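Cellulase (Rhodothermus marinus, PDB 3B7M) hydrolyses internal beta-1,4-glucosidic bonds of cellulose, as an endoglucanase of glycosyl hydrolase family 12. Local coordinates at residues Ser81-Pro86 with Thr163-Glu168; Tyr59-Phe64 with Ser192-Phe197; Ser76-Ser81 with Leu169-Phe174; Val3-Gln8 with Gln32-Gly37. All blocks are in the same frame, centred on the assembly; numbering follows the deposited sequence. Where two conformers were deposited one is given.

Contact 1 (Ser81-Pro86 with Thr163-Glu168)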
loop_
_atom_site.group_PDB
_atom_site.type_symbol
_atom_site.label_atom_id
_atom_site.label_comp_id
_atom_site.label_asym_id
_atom_site.label_seq_id
_atom_site.Cartn_x
_atom_site.Cartn_y
_atom_site.Cartn_z
ATOM N N SER A 81 -8.005 -5.423 -7.571
ATOM C CA SER A 81 -8.080 -6.772 -7.015
ATOM C C SER A 81 -6.710 -7.227 -6.510
ATOM O O SER A 81 -5.678 -6.778 -7.001
ATOM C CB SER A 81 -8.629 -7.767 -8.052
ATOM O OG SER A 81 -9.827 -7.265 -8.623
ATOM N N TRP A 82 -6.708 -8.110 -5.516
ATOM C CA TRP A 82 -5.479 -8.597 -4.923
ATOM C C TRP A 82 -5.751 -9.836 -4.077
ATOM O O TRP A 82 -6.796 -9.943 -3.436
ATOM C CB TRP A 82 -4.831 -7.497 -4.075
ATOM C CG TRP A 82 -3.453 -7.804 -3.613
ATOM C CD1 TRP A 82 -2.441 -8.345 -4.356
ATOM C CD2 TRP A 82 -2.910 -7.562 -2.306
ATOM N NE1 TRP A 82 -1.306 -8.466 -3.590
ATOM C CE2 TRP A 82 -1.564 -8.003 -2.327
ATOM C CE3 TRP A 82 -3.433 -7.020 -1.115
ATOM C CZ2 TRP A 82 -0.724 -7.914 -1.207
ATOM C CZ3 TRP A 82 -2.601 -6.933 -0.000
ATOM C CH2 TRP A 82 -1.259 -7.385 -0.053
ATOM N N THR A 83 -4.813 -10.771 -4.085
ATOM C CA THR A 83 -4.879 -11.894 -3.162
ATOM C C THR A 83 -3.558 -12.024 -2.432
ATOM O O THR A 83 -2.506 -12.082 -3.053
ATOM C CB THR A 83 -5.219 -13.219 -3.871
ATOM O OG1 THR A 83 -6.390 -13.035 -4.663
ATOM C CG2 THR A 83 -5.483 -14.342 -2.849
ATOM N N LEU A 84 -3.623 -12.081 -1.111
ATOM C CA LEU A 84 -2.436 -12.293 -0.314
ATOM C C LEU A 84 -2.511 -13.649 0.366
ATOM O O LEU A 84 -3.610 -14.222 0.536
ATOM C CB LEU A 84 -2.264 -11.192 0.724
ATOM C CG LEU A 84 -3.340 -11.125 1.802
ATOM C CD1 LEU A 84 -2.731 -11.310 3.182
ATOM C CD2 LEU A 84 -4.175 -9.845 1.686
ATOM N N THR A 85 -1.337 -14.167 0.729
ATOM C CA THR A 85 -1.218 -15.401 1.467
ATOM C C THR A 85 -0.521 -15.043 2.773
ATOM O O THR A 85 0.657 -14.703 2.770
ATOM C CB THR A 85 -0.423 -16.469 0.680
ATOM O OG1 THR A 85 -0.971 -16.608 -0.641
ATOM C CG2 THR A 85 -0.463 -17.832 1.403
ATOM N N PRO A 86 -1.251 -15.104 3.895
ATOM C CA PRO A 86 -0.657 -14.695 5.173
ATOM C C PRO A 86 0.239 -15.783 5.761
ATOM O O PRO A 86 0.209 -16.921 5.302
ATOM C CB PRO A 86 -1.876 -14.481 6.068
ATOM C CG PRO A 86 -2.926 -15.400 5.514
ATOM C CD PRO A 86 -2.639 -15.582 4.044
ATOM N N THR A 163 -8.949 -10.099 5.964
ATOM C CA THR A 163 -9.263 -10.877 4.774
ATOM C C THR A 163 -7.986 -11.140 3.994
ATOM O O THR A 163 -6.928 -10.603 4.331
ATOM C CB THR A 163 -10.343 -10.178 3.893
ATOM O OG1 THR A 163 -10.776 -11.080 2.876
ATOM C CG2 THR A 163 -9.809 -8.896 3.237
ATOM N N THR A 164 -8.085 -11.962 2.957
ATOM C CA THR A 164 -6.920 -12.296 2.150
ATOM C C THR A 164 -7.164 -12.006 0.684
ATOM O O THR A 164 -6.312 -12.271 -0.152
ATOM C CB THR A 164 -6.561 -13.773 2.265
ATOM O OG1 THR A 164 -7.685 -14.558 1.828
ATOM C CG2 THR A 164 -6.200 -14.147 3.694
ATOM N N SER A 165 -8.319 -11.436 0.364
ATOM C CA SER A 165 -8.703 -11.321 -1.025
ATOM C C SER A 165 -9.708 -10.204 -1.221
ATOM O O SER A 165 -10.708 -10.134 -0.510
ATOM C CB SER A 165 -9.291 -12.656 -1.488
ATOM O OG SER A 165 -9.669 -12.577 -2.842
ATOM N N VAL A 166 -9.431 -9.309 -2.164
ATOM C CA VAL A 166 -10.444 -8.335 -2.588
ATOM C C VAL A 166 -10.568 -8.390 -4.096
ATOM O O VAL A 166 -9.560 -8.569 -4.799
ATOM C CB VAL A 166 -10.138 -6.880 -2.128
ATOM C CG1 VAL A 166 -10.247 -6.751 -0.619
ATOM C CG2 VAL A 166 -8.767 -6.402 -2.640
ATOM N N THR A 167 -11.798 -8.279 -4.597
ATOM C CA THR A 167 -12.022 -8.246 -6.039
ATOM C C THR A 167 -12.889 -7.047 -6.404
ATOM O O THR A 167 -13.975 -6.847 -5.859
ATOM C CB THR A 167 -12.563 -9.611 -6.619
ATOM O OG1 THR A 167 -13.094 -9.423 -7.945
ATOM C CG2 THR A 167 -13.635 -10.201 -5.734
ATOM N N GLU A 168 -12.374 -6.238 -7.323
ATOM C CA GLU A 168 -13.027 -5.010 -7.752
ATOM C C GLU A 168 -13.360 -4.132 -6.556
ATOM O O GLU A 168 -14.438 -3.543 -6.497
ATOM C CB GLU A 168 -14.294 -5.301 -8.564
ATOM C CG GLU A 168 -14.174 -6.465 -9.513
ATOM C CD GLU A 168 -13.799 -6.061 -10.901
ATOM O OE1 GLU A 168 -12.826 -5.287 -11.068
ATOM O OE2 GLU A 168 -14.490 -6.542 -11.836
HETATM O O HOH W 1 -10.340 -4.969 -10.126
#
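At one margin of the six-stranded sheet of this beta-jelly-roll sandwich, outermost strand 165-170 runs antiparallel to strand 78-85. The main-chain bonding is regular. Trp82 and Val166 form a hydrogen-bonded pair, with Trp82 N to Val166 O and Val166 N to Trp82 O both at 3.0 Å, and Leu84 N adds a bond of 2.9 Å to Thr164 O. Thr83 and Ser165, the non-hydrogen-bonded pair between, put short polar side chains on the outer face. Trp82 and Val166 turn to the inner one, where the indole meets the ring of Phe197 and its NE1 is held by Ser208. Leu84 CB lies over one indole face, 4.0 Å above its plane and offset toward the rim, while Leu84 CD2 reaches Thr164 CA. Beyond Val166 the chain turns a corner, and Ser81 picks it up with its side chain. Its OG stands beside its own backbone N (chi1 -50°), which aims it at the Glu168 amide. Glu168 N donates to Ser81 OG at 3.0 Å along an almost straight line of 171°. A water completes the circuit, 2.8 Å from Ser81 OG. An alanine here would lose the hydroxyl that meets both amide and water, and would probably loosen the corner at Thr167 and Glu168. That water donates to Glu168 OE1 at 2.7 Å.

Contact 2 (Tyr59-Phe64 with Ser192-Phe197)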
loop_
_atom_site.group_PDB
_atom_site.type_symbol
_atom_site.label_atom_id
_atom_site.label_comp_id
_atom_site.label_asym_id
_atom_site.label_seq_id
_atom_site.Cartn_x
_atom_site.Cartn_y
_atom_site.Cartn_z
ATOM N N TYR A 59 8.888 -2.376 2.902
ATOM C CA TYR A 59 7.560 -2.475 2.296
ATOM C C TYR A 59 7.714 -2.985 0.863
ATOM O O TYR A 59 7.608 -2.198 -0.097
ATOM C CB TYR A 59 6.851 -1.112 2.351
ATOM C CG TYR A 59 5.457 -1.049 1.716
ATOM C CD1 TYR A 59 4.460 -1.972 2.043
ATOM C CD2 TYR A 59 5.133 -0.027 0.826
ATOM C CE1 TYR A 59 3.175 -1.891 1.476
ATOM C CE2 TYR A 59 3.860 0.067 0.248
ATOM C CZ TYR A 59 2.891 -0.871 0.578
ATOM O OH TYR A 59 1.649 -0.776 0.000
ATOM N N PRO A 60 8.009 -4.296 0.703
ATOM C CA PRO A 60 8.102 -4.815 -0.666
ATOM C C PRO A 60 6.710 -4.706 -1.266
ATOM O O PRO A 60 5.727 -4.967 -0.575
ATOM C CB PRO A 60 8.485 -6.283 -0.467
ATOM C CG PRO A 60 7.977 -6.620 0.940
ATOM C CD PRO A 60 8.226 -5.356 1.716
ATOM N N ASN A 61 6.616 -4.281 -2.521
ATOM C CA ASN A 61 5.316 -3.893 -3.054
ATOM C C ASN A 61 5.210 -4.003 -4.560
ATOM O O ASN A 61 6.217 -4.048 -5.263
ATOM C CB ASN A 61 4.959 -2.467 -2.603
ATOM C CG ASN A 61 5.806 -1.411 -3.275
ATOM O OD1 ASN A 61 5.420 -0.878 -4.306
ATOM N ND2 ASN A 61 6.973 -1.117 -2.707
ATOM N N ILE A 62 3.979 -4.053 -5.053
ATOM C CA ILE A 62 3.727 -3.889 -6.477
ATOM C C ILE A 62 2.994 -2.563 -6.679
ATOM O O ILE A 62 2.062 -2.244 -5.930
ATOM C CB ILE A 62 2.957 -5.098 -7.081
ATOM C CG1 ILE A 62 2.703 -4.892 -8.584
ATOM C CG2 ILE A 62 1.683 -5.399 -6.277
ATOM C CD1 ILE A 62 2.340 -6.195 -9.342
ATOM N N GLN A 63 3.423 -1.790 -7.676
ATOM C CA GLN A 63 2.959 -0.415 -7.839
ATOM C C GLN A 63 2.415 -0.174 -9.237
ATOM O O GLN A 63 2.997 -0.654 -10.209
ATOM C CB GLN A 63 4.128 0.564 -7.591
ATOM C CG GLN A 63 3.763 2.016 -7.818
ATOM C CD GLN A 63 4.952 2.961 -7.810
ATOM O OE1 GLN A 63 5.183 3.667 -6.832
ATOM N NE2 GLN A 63 5.695 3.000 -8.917
ATOM N N PHE A 64 1.303 0.557 -9.317
ATOM C CA PHE A 64 0.805 1.129 -10.569
ATOM C C PHE A 64 0.999 2.638 -10.476
ATOM O O PHE A 64 0.414 3.288 -9.600
ATOM C CB PHE A 64 -0.688 0.783 -10.792
ATOM C CG PHE A 64 -1.298 1.429 -12.023
ATOM C CD1 PHE A 64 -0.835 1.113 -13.302
ATOM C CD2 PHE A 64 -2.356 2.339 -11.902
ATOM C CE1 PHE A 64 -1.405 1.706 -14.443
ATOM C CE2 PHE A 64 -2.929 2.945 -13.035
ATOM C CZ PHE A 64 -2.451 2.631 -14.306
ATOM N N SER A 192 0.017 7.388 -7.494
ATOM C CA SER A 192 0.259 5.958 -7.602
ATOM C C SER A 192 -0.590 5.146 -6.642
ATOM O O SER A 192 -1.100 5.670 -5.636
ATOM C CB SER A 192 1.739 5.646 -7.348
ATOM O OG SER A 192 2.148 6.160 -6.096
ATOM N N VAL A 193 -0.719 3.861 -6.965
ATOM C CA VAL A 193 -1.414 2.902 -6.118
ATOM C C VAL A 193 -0.477 1.729 -5.953
ATOM O O VAL A 193 -0.055 1.124 -6.954
ATOM C CB VAL A 193 -2.713 2.382 -6.768
ATOM C CG1 VAL A 193 -3.303 1.232 -5.926
ATOM C CG2 VAL A 193 -3.728 3.519 -6.953
ATOM N N GLN A 194 -0.159 1.400 -4.705
ATOM C CA GLN A 194 0.710 0.263 -4.403
ATOM C C GLN A 194 0.008 -0.675 -3.451
ATOM O O GLN A 194 -0.837 -0.233 -2.676
ATOM C CB GLN A 194 1.975 0.727 -3.689
ATOM C CG GLN A 194 2.599 1.990 -4.206
ATOM C CD GLN A 194 3.830 2.351 -3.433
ATOM O OE1 GLN A 194 3.786 2.518 -2.225
ATOM N NE2 GLN A 194 4.946 2.467 -4.124
ATOM N N THR A 195 0.375 -1.957 -3.481
ATOM C CA THR A 195 0.033 -2.845 -2.384
ATOM C C THR A 195 1.217 -3.770 -2.084
ATOM O O THR A 195 2.048 -4.028 -2.955
ATOM C CB THR A 195 -1.227 -3.661 -2.657
ATOM O OG1 THR A 195 -1.752 -4.141 -1.412
ATOM C CG2 THR A 195 -0.926 -4.852 -3.598
ATOM N N GLY A 196 1.278 -4.254 -0.851
ATOM C CA GLY A 196 2.317 -5.175 -0.425
ATOM C C GLY A 196 2.278 -5.327 1.085
ATOM O O GLY A 196 1.219 -5.202 1.695
ATOM N N PHE A 197 3.434 -5.607 1.679
ATOM C CA PHE A 197 3.501 -5.926 3.079
ATOM C C PHE A 197 4.469 -4.987 3.780
ATOM O O PHE A 197 5.627 -4.887 3.386
ATOM C CB PHE A 197 3.919 -7.392 3.259
ATOM C CG PHE A 197 3.104 -8.359 2.432
ATOM C CD1 PHE A 197 1.882 -8.824 2.884
ATOM C CD2 PHE A 197 3.556 -8.783 1.189
ATOM C CE1 PHE A 197 1.126 -9.719 2.120
ATOM C CE2 PHE A 197 2.804 -9.658 0.414
ATOM C CZ PHE A 197 1.586 -10.124 0.879
#
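The Tyr59 ring has Asn61 CB over one face, 4.0 Å above its plane and offset toward the rim, while Gln194 OE1 and the Phe197 carbonyl group meet its edge. Gln194 OE1 is 3.5 Å from Tyr59 CE2, and Tyr59 OH donates to Ala95 O. This ring sits where strand 61-65 begins to pair with strand 189-199, inside the nine-stranded sheet of the beta-jelly-roll. The side chains of Gln63 and Gln194 lie side by side, pointing the same way, with amide planes 30° apart. Gln194 NE2 gives Gln63 OE1 a bond of 3.0 Å, but it arrives from above the carbonyl plane and is bent to 133°. Asn61 is held better: its ND2 donates in its own amide plane to Tyr59 O at 2.9 Å, almost along the C=O axis, which fixes the flip of the amide. These polar groups share one face, consistent with the sheet surface that lines the substrate cleft in family 12. On the other face Ile62 CG2 lies against Thr195 CG2, and both residues pack on Phe211 of the opposing sheet. Any CB at Gly196 would clash with Pro60 O and Asn61 CA, so the strands' close approach here depends on the missing side chain. Backbone hydrogen bonds of the antiparallel pair run from Phe197 with Pro60 to Val193 with Phe64, the straightest being Phe64 N to Val193 O at 2.8 Å and 176°.

Contact 3 (Ser76-Ser81 with Leu169-Phe174)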
loop_
_atom_site.group_PDB
_atom_site.type_symbol
_atom_site.label_atom_id
_atom_site.label_comp_id
_atom_site.label_asym_id
_atom_site.label_seq_id
_atom_site.Cartn_x
_atom_site.Cartn_y
_atom_site.Cartn_z
ATOM N N SER A 76 -13.424 8.999 -12.135
ATOM C CA SER A 76 -14.776 8.460 -12.119
ATOM C C SER A 76 -14.811 7.072 -11.492
ATOM O O SER A 76 -15.760 6.740 -10.789
ATOM C CB SER A 76 -15.398 8.460 -13.524
ATOM O OG SER A 76 -14.624 7.691 -14.430
ATOM N N ASP A 77 -13.766 6.279 -11.712
ATOM C CA ASP A 77 -13.744 4.898 -11.225
ATOM C C ASP A 77 -12.324 4.452 -10.895
ATOM O O ASP A 77 -11.431 4.565 -11.729
ATOM C CB ASP A 77 -14.354 3.967 -12.285
ATOM C CG ASP A 77 -14.677 2.577 -11.744
ATOM O OD1 ASP A 77 -15.202 2.462 -10.608
ATOM O OD2 ASP A 77 -14.417 1.587 -12.471
ATOM N N VAL A 78 -12.122 3.964 -9.677
ATOM C CA VAL A 78 -10.848 3.365 -9.282
ATOM C C VAL A 78 -11.121 2.000 -8.655
ATOM O O VAL A 78 -11.759 1.909 -7.606
ATOM C CB VAL A 78 -10.027 4.254 -8.292
ATOM C CG1 VAL A 78 -8.645 3.641 -8.046
ATOM C CG2 VAL A 78 -9.871 5.683 -8.816
ATOM N N ARG A 79 -10.648 0.944 -9.309
ATOM C CA ARG A 79 -10.879 -0.423 -8.859
ATOM C C ARG A 79 -9.574 -1.183 -8.715
ATOM O O ARG A 79 -8.602 -0.876 -9.395
ATOM C CB ARG A 79 -11.761 -1.171 -9.859
ATOM C CG ARG A 79 -13.129 -0.563 -10.060
ATOM C CD ARG A 79 -14.133 -1.099 -9.079
ATOM N NE ARG A 79 -15.310 -0.231 -9.040
ATOM C CZ ARG A 79 -16.425 -0.500 -8.374
ATOM N NH1 ARG A 79 -16.538 -1.623 -7.666
ATOM N NH2 ARG A 79 -17.433 0.365 -8.420
ATOM N N THR A 80 -9.573 -2.182 -7.840
ATOM C CA THR A 80 -8.414 -3.027 -7.632
ATOM C C THR A 80 -8.780 -4.431 -7.139
ATOM O O THR A 80 -9.749 -4.606 -6.388
ATOM C CB THR A 80 -7.415 -2.357 -6.668
ATOM O OG1 THR A 80 -6.168 -3.048 -6.717
ATOM C CG2 THR A 80 -7.957 -2.339 -5.229
ATOM N N SER A 81 -8.005 -5.423 -7.571
ATOM C CA SER A 81 -8.080 -6.772 -7.015
ATOM C C SER A 81 -6.710 -7.227 -6.510
ATOM O O SER A 81 -5.678 -6.778 -7.001
ATOM C CB SER A 81 -8.629 -7.767 -8.052
ATOM O OG SER A 81 -9.827 -7.265 -8.623
ATOM N N LEU A 169 -12.436 -4.051 -5.603
ATOM C CA LEU A 169 -12.586 -3.135 -4.481
ATOM C C LEU A 169 -12.667 -1.701 -5.006
ATOM O O LEU A 169 -11.892 -1.298 -5.873
ATOM C CB LEU A 169 -11.424 -3.270 -3.491
ATOM C CG LEU A 169 -11.518 -2.412 -2.220
ATOM C CD1 LEU A 169 -12.611 -2.916 -1.290
ATOM C CD2 LEU A 169 -10.178 -2.368 -1.495
ATOM N N ASP A 170 -13.625 -0.947 -4.486
ATOM C CA ASP A 170 -13.853 0.414 -4.957
ATOM C C ASP A 170 -12.944 1.367 -4.189
ATOM O O ASP A 170 -13.297 1.798 -3.103
ATOM C CB ASP A 170 -15.329 0.770 -4.762
ATOM C CG ASP A 170 -15.684 2.164 -5.259
ATOM O OD1 ASP A 170 -14.793 2.936 -5.697
ATOM O OD2 ASP A 170 -16.890 2.486 -5.198
ATOM N N LEU A 171 -11.777 1.692 -4.753
ATOM C CA LEU A 171 -10.842 2.583 -4.064
ATOM C C LEU A 171 -11.359 4.013 -3.971
ATOM O O LEU A 171 -10.991 4.746 -3.056
ATOM C CB LEU A 171 -9.452 2.563 -4.696
ATOM C CG LEU A 171 -8.678 1.250 -4.642
ATOM C CD1 LEU A 171 -7.338 1.425 -5.344
ATOM C CD2 LEU A 171 -8.491 0.774 -3.206
ATOM N N LYS A 172 -12.214 4.396 -4.916
ATOM C CA LYS A 172 -12.796 5.742 -4.937
ATOM C C LYS A 172 -13.681 6.021 -3.713
ATOM O O LYS A 172 -13.734 7.161 -3.224
ATOM C CB LYS A 172 -13.568 5.981 -6.245
ATOM C CG LYS A 172 -14.041 7.421 -6.432
ATOM C CD LYS A 172 -14.734 7.620 -7.773
ATOM C CE LYS A 172 -15.617 8.890 -7.763
ATOM N NZ LYS A 172 -14.846 10.055 -7.254
ATOM N N ALA A 173 -14.362 4.989 -3.210
ATOM C CA ALA A 173 -15.141 5.118 -1.965
ATOM C C ALA A 173 -14.274 5.634 -0.809
ATOM O O ALA A 173 -14.685 6.514 -0.071
ATOM C CB ALA A 173 -15.803 3.780 -1.593
ATOM N N PHE A 174 -13.057 5.097 -0.688
ATOM C CA PHE A 174 -12.109 5.521 0.340
ATOM C C PHE A 174 -11.629 6.955 0.087
ATOM O O PHE A 174 -11.591 7.790 1.003
ATOM C CB PHE A 174 -10.918 4.558 0.390
ATOM C CG PHE A 174 -11.300 3.144 0.724
ATOM C CD1 PHE A 174 -11.734 2.277 -0.265
ATOM C CD2 PHE A 174 -11.243 2.689 2.034
ATOM C CE1 PHE A 174 -12.104 0.974 0.042
ATOM C CE2 PHE A 174 -11.607 1.386 2.351
ATOM C CZ PHE A 174 -12.031 0.529 1.352
#
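Arg79 sets its CG beside the backbone N (chi1 -61°) and then bends sharply at chi2 (-89°), which lays the guanidinium over Asp170, whose CG is anti to its own N (chi1 -178°). The two lie on one face of the six-stranded jelly-roll sheet, where strand 78-85 pairs antiparallel with the end of 165-170 just before helix 171-181. The flat groups are nearly parallel and stacked, with Asp170 CB 3.9 Å above the centre of the Arg79 guanidinium. Arg79 NH2 to Asp170 OD2 is a long salt bridge of 3.9 Å, an attraction of charges with no N-H aimed at the oxygen. The directed bond goes within the guanidinium plane, straight from Arg79 NE to the syn lone pair of Asp77 OD1 at 3.1 Å, and NH1 reaches Glu168 O. A leucine here would lose these charged and polar links and would probably leave Asp77 and Asp170 to repel each other more. Asp170 is also the N-cap of the helix, its OD1 accepting weakly from Ala173 N. On the buried side the side chains of Val78 and Leu171 cross at about a right angle, Val78 CG1 to Leu171 CB 3.6 Å, and Thr80 CG2 meets Leu171 CG. The backbone pairing continues one step past Asp170: Leu171 N donates to Val78 O at 2.9 Å, from above the carbonyl plane.

Contact 4 (Val3-Gln8 with Gln32-Gly37)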
loop_
_atom_site.group_PDB
_atom_site.type_symbol
_atom_site.label_atom_id
_atom_site.label_comp_id
_atom_site.label_asym_id
_atom_site.label_seq_id
_atom_site.Cartn_x
_atom_site.Cartn_y
_atom_site.Cartn_z
ATOM N N VAL A 3 12.492 -14.289 -11.084
ATOM C CA VAL A 3 13.824 -13.858 -10.605
ATOM C C VAL A 3 13.748 -13.511 -9.124
ATOM O O VAL A 3 12.724 -13.080 -8.600
ATOM C CB VAL A 3 14.488 -12.695 -11.459
ATOM C CG1 VAL A 3 13.762 -11.362 -11.258
ATOM C CG2 VAL A 3 16.059 -12.550 -11.201
ATOM N N GLU A 4 14.853 -13.769 -8.426
ATOM C CA GLU A 4 14.930 -13.439 -7.012
ATOM C C GLU A 4 15.736 -12.163 -6.820
ATOM O O GLU A 4 16.866 -12.060 -7.290
ATOM C CB GLU A 4 15.519 -14.575 -6.186
ATOM C CG GLU A 4 15.402 -14.319 -4.675
ATOM C CD GLU A 4 15.875 -15.478 -3.818
ATOM O OE1 GLU A 4 17.057 -15.898 -3.920
ATOM O OE2 GLU A 4 15.059 -15.966 -3.017
ATOM N N LEU A 5 15.127 -11.189 -6.147
ATOM C CA LEU A 5 15.717 -9.873 -5.919
ATOM C C LEU A 5 16.100 -9.770 -4.463
ATOM O O LEU A 5 15.227 -9.838 -3.606
ATOM C CB LEU A 5 14.702 -8.748 -6.226
ATOM C CG LEU A 5 14.001 -8.676 -7.589
ATOM C CD1 LEU A 5 13.097 -7.452 -7.630
ATOM C CD2 LEU A 5 15.009 -8.623 -8.723
ATOM N N CYS A 6 17.381 -9.561 -4.182
ATOM C CA CYS A 6 17.868 -9.548 -2.803
ATOM C C CYS A 6 18.512 -8.212 -2.422
ATOM O O CYS A 6 18.920 -8.013 -1.276
ATOM C CB CYS A 6 18.854 -10.709 -2.560
ATOM S SG CYS A 6 18.111 -12.385 -2.606
ATOM N N GLY A 7 18.619 -7.311 -3.399
ATOM C CA GLY A 7 19.164 -5.996 -3.168
ATOM C C GLY A 7 18.149 -5.090 -2.511
ATOM O O GLY A 7 16.958 -5.112 -2.849
ATOM N N GLN A 8 18.642 -4.280 -1.579
ATOM C CA GLN A 8 17.833 -3.369 -0.782
ATOM C C GLN A 8 16.865 -2.528 -1.621
ATOM O O GLN A 8 15.723 -2.322 -1.213
ATOM C CB GLN A 8 18.752 -2.469 0.072
ATOM C CG GLN A 8 18.047 -1.315 0.775
ATOM C CD GLN A 8 18.996 -0.426 1.589
ATOM O OE1 GLN A 8 20.191 -0.311 1.279
ATOM N NE2 GLN A 8 18.459 0.206 2.638
ATOM N N GLN A 32 16.695 -9.049 2.875
ATOM C CA GLN A 32 15.393 -9.468 2.340
ATOM C C GLN A 32 15.488 -9.848 0.883
ATOM O O GLN A 32 16.143 -9.140 0.116
ATOM C CB GLN A 32 14.374 -8.334 2.502
ATOM C CG GLN A 32 12.986 -8.598 1.914
ATOM C CD GLN A 32 12.108 -7.366 2.004
ATOM O OE1 GLN A 32 11.748 -6.945 3.094
ATOM N NE2 GLN A 32 11.804 -6.755 0.861
ATOM N N CYS A 33 14.822 -10.947 0.501
ATOM C CA CYS A 33 14.669 -11.326 -0.903
ATOM C C CYS A 33 13.202 -11.571 -1.256
ATOM O O CYS A 33 12.444 -12.081 -0.446
ATOM C CB CYS A 33 15.446 -12.604 -1.241
ATOM S SG CYS A 33 17.200 -12.596 -0.820
ATOM N N ILE A 34 12.810 -11.189 -2.464
ATOM C CA ILE A 34 11.497 -11.559 -2.985
ATOM C C ILE A 34 11.690 -12.278 -4.323
ATOM O O ILE A 34 12.585 -11.937 -5.087
ATOM C CB ILE A 34 10.546 -10.356 -3.145
ATOM C CG1 ILE A 34 11.170 -9.287 -4.054
ATOM C CG2 ILE A 34 10.215 -9.772 -1.787
ATOM C CD1 ILE A 34 10.228 -8.133 -4.390
ATOM N N GLU A 35 10.873 -13.289 -4.565
ATOM C CA GLU A 35 10.876 -13.987 -5.831
ATOM C C GLU A 35 9.704 -13.469 -6.653
ATOM O O GLU A 35 8.550 -13.529 -6.205
ATOM C CB GLU A 35 10.747 -15.482 -5.604
ATOM C CG GLU A 35 10.764 -16.256 -6.889
ATOM C CD GLU A 35 10.538 -17.712 -6.658
ATOM O OE1 GLU A 35 11.444 -18.383 -6.117
ATOM O OE2 GLU A 35 9.447 -18.180 -7.017
ATOM N N VAL A 36 10.014 -12.940 -7.834
ATOM C CA VAL A 36 9.046 -12.217 -8.640
ATOM C C VAL A 36 8.737 -12.962 -9.934
ATOM O O VAL A 36 9.658 -13.354 -10.664
ATOM C CB VAL A 36 9.570 -10.789 -9.014
ATOM C CG1 VAL A 36 8.482 -9.968 -9.686
ATOM C CG2 VAL A 36 10.088 -10.049 -7.778
ATOM N N GLY A 37 7.444 -13.122 -10.225
ATOM C CA GLY A 37 6.990 -13.592 -11.534
ATOM C C GLY A 37 6.888 -12.401 -12.462
ATOM O O GLY A 37 6.106 -11.490 -12.218
HETATM O O HOH W 2 19.396 -9.213 1.195
#
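Leu5 and Val36 cross obliquely on the inward side of this antiparallel pair, CD1 of Leu5 touching CG2 of Val36 at 4.0 Å. Beside them Ile34 sets its CG1 in the crowded position between backbone N and carbonyl carbon, against Leu5 CB at 4.2 Å. Strand 2-5 is outermost in the six-stranded sheet, and this apolar side packs toward Val14 and Val21 of the other layer of the sandwich. Glu4 and Glu35 extend from the opposite face. Glu4, extended from CB to CD, runs past Cys33 CB, with Glu4 CG and OE2 each 3.8 Å away, and Thr46 OG1 holds OE2. Glu35 OE1 stays 5.3 Å from Glu4 OE2, close enough that the two like charges may raise each other's pKa slightly. Backbone bonds join Val3 with Val36 and Leu5 with Ile34, both ways in each pair, the shortest being Val36 N to Val3 O at 2.8 Å. Past Leu5 the strand ends and a disulfide takes over. Both cysteines hold SG beside the backbone N, and Cys6 SG and Cys33 SG are bonded at 2.0 Å, with a right-handed chi3 of 112°. Next to it a water donates to Cys6 O at 2.8 Å and accepts from Gln32 N. This covalent tie secures the end of an edge strand with a strand partner on one side within this chain, consistent with a thermostable enzyme.

Overall arrangement
Contact 2 is the buried one, near the middle of the nine-stranded sheet, while contacts 1, 3 and 4 lie at the margins of the six-stranded sheet and are only partly buried. Contacts 1 and 3 are successive lengths of the same strand pair, 78-85 with 165-170, and share Ser81; Arg79 NH1 reaches back to Glu168 O at 3.1 Å. Contact 4 holds the far margin, its centre about 29 Å from that of contact 3. Trp82 packs on Thr195 and Phe197 of the other sheet, and Pro60, just before strand 61-65, touches Gln32 and Ile34. All four share backbone pairing, to which contact 2 adds side-chain amides, contact 1 a water bridge, contact 3 charges and contact 4 a disulfide.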